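Long-range contact in Peptide/nickel transport system substrate-binding protein (Listeria monocytogenes serotype 1/2a, PDB 5KZT), which binds peptides and probably delivers them for transport across the cell membrane: residues 327-331 with 470-474. Sequence-based numbering, arbitrary orientation.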
ATOM      1  N   THR A 327     -13.702  -6.699  -5.696  1.00 18.83           N
ATOM      2  CA  THR A 327     -14.287  -7.584  -4.690  1.00 18.80           C
ATOM      3  C   THR A 327     -15.812  -7.720  -4.911  1.00 18.89           C
ATOM      4  O   THR A 327     -16.470  -6.762  -5.288  1.00 18.43           O
ATOM      5  CB  THR A 327     -13.947  -7.047  -3.285  1.00 18.82           C
ATOM      6  OG1 THR A 327     -14.440  -7.942  -2.301  1.00 20.09           O
ATOM      7  CG2 THR A 327     -14.542  -5.694  -3.047  1.00 18.60           C
ATOM      8  N   PHE A 328     -16.346  -8.925  -4.692  1.00 18.83           N
ATOM      9  CA  PHE A 328     -17.684  -9.285  -5.140  1.00 19.16           C
ATOM     10  C   PHE A 328     -18.426 -10.063  -4.069  1.00 19.50           C
ATOM     11  O   PHE A 328     -17.830 -10.759  -3.252  1.00 19.45           O
ATOM     12  CB  PHE A 328     -17.626 -10.128  -6.417  1.00 19.52           C
ATOM     13  CG  PHE A 328     -16.925  -9.446  -7.562  1.00 19.04           C
ATOM     14  CD1 PHE A 328     -15.542  -9.531  -7.691  1.00 18.46           C
ATOM     15  CD2 PHE A 328     -17.646  -8.725  -8.509  1.00 19.16           C
ATOM     16  CE1 PHE A 328     -14.886  -8.885  -8.731  1.00 18.20           C
ATOM     17  CE2 PHE A 328     -16.995  -8.098  -9.566  1.00 19.00           C
ATOM     18  CZ  PHE A 328     -15.614  -8.162  -9.667  1.00 18.44           C
ATOM     19  N   ASP A 329     -19.739  -9.901  -4.086  1.00 19.87           N
ATOM     20  CA  ASP A 329     -20.650 -10.432  -3.080  1.00 20.35           C
ATOM     21  C   ASP A 329     -20.587 -11.964  -3.107  1.00 21.02           C
ATOM     22  O   ASP A 329     -20.740 -12.560  -4.167  1.00 20.93           O
ATOM     23  CB  ASP A 329     -22.058  -9.901  -3.415  1.00 21.10           C
ATOM     24  CG  ASP A 329     -23.126 -10.254  -2.380  1.00 21.97           C
ATOM     25  OD1 ASP A 329     -23.018 -11.281  -1.701  1.00 22.46           O
ATOM     26  OD2 ASP A 329     -24.118  -9.503  -2.274  1.00 22.30           O
ATOM     27  N   PRO A 330     -20.361 -12.612  -1.934  1.00 21.21           N
ATOM     28  CA  PRO A 330     -20.300 -14.079  -1.938  1.00 22.27           C
ATOM     29  C   PRO A 330     -21.636 -14.709  -2.314  1.00 23.51           C
ATOM     30  O   PRO A 330     -21.657 -15.830  -2.788  1.00 24.63           O
ATOM     31  CB  PRO A 330     -19.877 -14.431  -0.495  1.00 22.13           C
ATOM     32  CG  PRO A 330     -20.341 -13.272   0.301  1.00 21.77           C
ATOM     33  CD  PRO A 330     -20.120 -12.077  -0.590  1.00 20.91           C
ATOM     34  N   GLY A 331     -22.737 -13.987  -2.118  1.00 24.07           N
ATOM     35  CA  GLY A 331     -24.066 -14.485  -2.443  1.00 25.39           C
ATOM     36  C   GLY A 331     -24.370 -14.527  -3.914  1.00 25.93           C
ATOM     37  O   GLY A 331     -24.702 -15.596  -4.461  1.00 27.28           O
ATOM     38  N   ASP A 470     -21.316 -14.401   7.441  1.00 38.97           N
ATOM     39  CA  ASP A 470     -20.426 -14.303   6.288  1.00 37.81           C
ATOM     40  C   ASP A 470     -21.047 -13.529   5.124  1.00 33.56           C
ATOM     41  O   ASP A 470     -20.445 -12.589   4.614  1.00 30.45           O
ATOM     42  CB  ASP A 470     -20.005 -15.690   5.824  1.00 41.11           C
ATOM     43  CG  ASP A 470     -18.711 -15.658   5.028  1.00 42.32           C
ATOM     44  OD1 ASP A 470     -18.717 -15.138   3.888  1.00 42.55           O
ATOM     45  OD2 ASP A 470     -17.679 -16.146   5.553  1.00 45.40           O
ATOM     46  N   GLN A 471     -22.252 -13.927   4.712  1.00 32.52           N
ATOM     47  CA  GLN A 471     -23.112 -13.022   3.952  1.00 30.01           C
ATOM     48  C   GLN A 471     -23.435 -11.787   4.810  1.00 29.32           C
ATOM     49  O   GLN A 471     -23.413 -10.671   4.310  1.00 26.82           O
ATOM     50  CB  GLN A 471     -24.421 -13.700   3.522  1.00 31.06           C
ATOM     51  CG  GLN A 471     -25.273 -12.866   2.561  1.00 30.35           C
ATOM     52  CD  GLN A 471     -24.578 -12.662   1.219  1.00 29.28           C
ATOM     53  OE1 GLN A 471     -24.279 -13.625   0.535  1.00 30.11           O
ATOM     54  NE2 GLN A 471     -24.306 -11.412   0.853  1.00 27.65           N
ATOM     55  N   LYS A 472     -23.773 -12.000   6.090  1.00 30.92           N
ATOM     56  CA  LYS A 472     -24.001 -10.879   7.021  1.00 31.44           C
ATOM     57  C   LYS A 472     -22.794  -9.946   7.130  1.00 29.49           C
ATOM     58  O   LYS A 472     -22.963  -8.735   7.157  1.00 28.21           O
ATOM     59  CB  LYS A 472     -24.419 -11.363   8.420  1.00 35.24           C
ATOM     60  CG  LYS A 472     -25.860 -11.847   8.482  1.00 38.11           C
ATOM     61  CD  LYS A 472     -26.463 -11.672   9.870  1.00 42.02           C
ATOM     62  CE  LYS A 472     -27.892 -12.194   9.942  1.00 44.98           C
ATOM     63  NZ  LYS A 472     -27.965 -13.671   9.718  1.00 46.58           N
ATOM     64  N   ARG A 473     -21.583 -10.512   7.187  1.00 29.45           N
ATOM     65  CA  ARG A 473     -20.352  -9.707   7.219  1.00 28.25           C
ATOM     66  C   ARG A 473     -20.269  -8.844   5.972  1.00 25.23           C
ATOM     67  O   ARG A 473     -20.048  -7.637   6.059  1.00 23.82           O
ATOM     68  CB  ARG A 473     -19.115 -10.602   7.326  1.00 30.04           C
ATOM     69  CG  ARG A 473     -17.786  -9.864   7.248  1.00 30.57           C
ATOM     70  CD  ARG A 473     -16.611 -10.718   7.693  1.00 33.84           C
ATOM     71  NE  ARG A 473     -15.334 -10.064   7.390  1.00 34.53           N
ATOM     72  CZ  ARG A 473     -14.713 -10.080   6.200  1.00 34.01           C
ATOM     73  NH1 ARG A 473     -15.225 -10.735   5.152  1.00 33.65           N
ATOM     74  NH2 ARG A 473     -13.560  -9.429   6.053  1.00 33.99           N
ATOM     75  N   TRP A 474     -20.464  -9.473   4.815  1.00 23.72           N
ATOM     76  CA  TRP A 474     -20.415  -8.746   3.542  1.00 21.81           C
ATOM     77  C   TRP A 474     -21.429  -7.599   3.526  1.00 21.28           C
ATOM     78  O   TRP A 474     -21.061  -6.449   3.260  1.00 20.41           O
ATOM     79  CB  TRP A 474     -20.664  -9.694   2.361  1.00 21.95           C
ATOM     80  CG  TRP A 474     -20.744  -8.963   1.066  1.00 20.81           C
ATOM     81  CD1 TRP A 474     -21.869  -8.461   0.466  1.00 20.98           C
ATOM     82  CD2 TRP A 474     -19.651  -8.620   0.228  1.00 20.22           C
ATOM     83  NE1 TRP A 474     -21.530  -7.818  -0.710  1.00 20.68           N
ATOM     84  CE2 TRP A 474     -20.173  -7.904  -0.876  1.00 20.14           C
ATOM     85  CE3 TRP A 474     -18.275  -8.853   0.296  1.00 20.10           C
ATOM     86  CZ2 TRP A 474     -19.362  -7.445  -1.925  1.00 20.33           C
ATOM     87  CZ3 TRP A 474     -17.460  -8.374  -0.734  1.00 20.24           C
ATOM     88  CH2 TRP A 474     -18.010  -7.680  -1.832  1.00 20.44           C
TER
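T327 meets the indole of W474 at its rim: OG1 lies in the ring plane, 3.4 Å from CZ3. A trans chi1 (-176°) carries that hydroxyl oxygen to the edge of the six-membered ring, while a backbone hydrogen bond with Y336 ties T327 to the start of helix 336-340, which follows this loop. From F328 it is the backbone that makes the contact: the carbonyl O sits 3.3 Å above the indole plane, toward the rim of the ring. D329 does two jobs. Its CA stands over the six-membered ring of W474 in a CH-pi contact, 3.7 Å from the centroid, and its OD1 receives the amide N-H of Q471 (NE2 to OD1 2.9 Å, 168°). That nearly straight bond lies in the amide plane of Q471, whose chain bends at chi2 (65°) to bring NE2 round; D475 holds the same nitrogen. P330 continues over the same face, its CD 3.8 Å from the centroid of the five-membered ring, for a second CH-pi contact. At G331 the backbone N donates to D329 OD1 (2.8 Å), closing an Asx turn from the anti side of the carboxylate, whereas Q471 comes from the syn side and the opposite face. W474 NE1 is hydrogen-bonded to E339 OE1, on the helix that follows the loop. As a worked example of a loop packed on a helix start, the contact shows two donors gripping one carboxylate oxygen, which probably restrains its rotation. They probably draw off part of D329's negative charge, as W474 NE1 does for E339, easing the closeness of the two carboxylates.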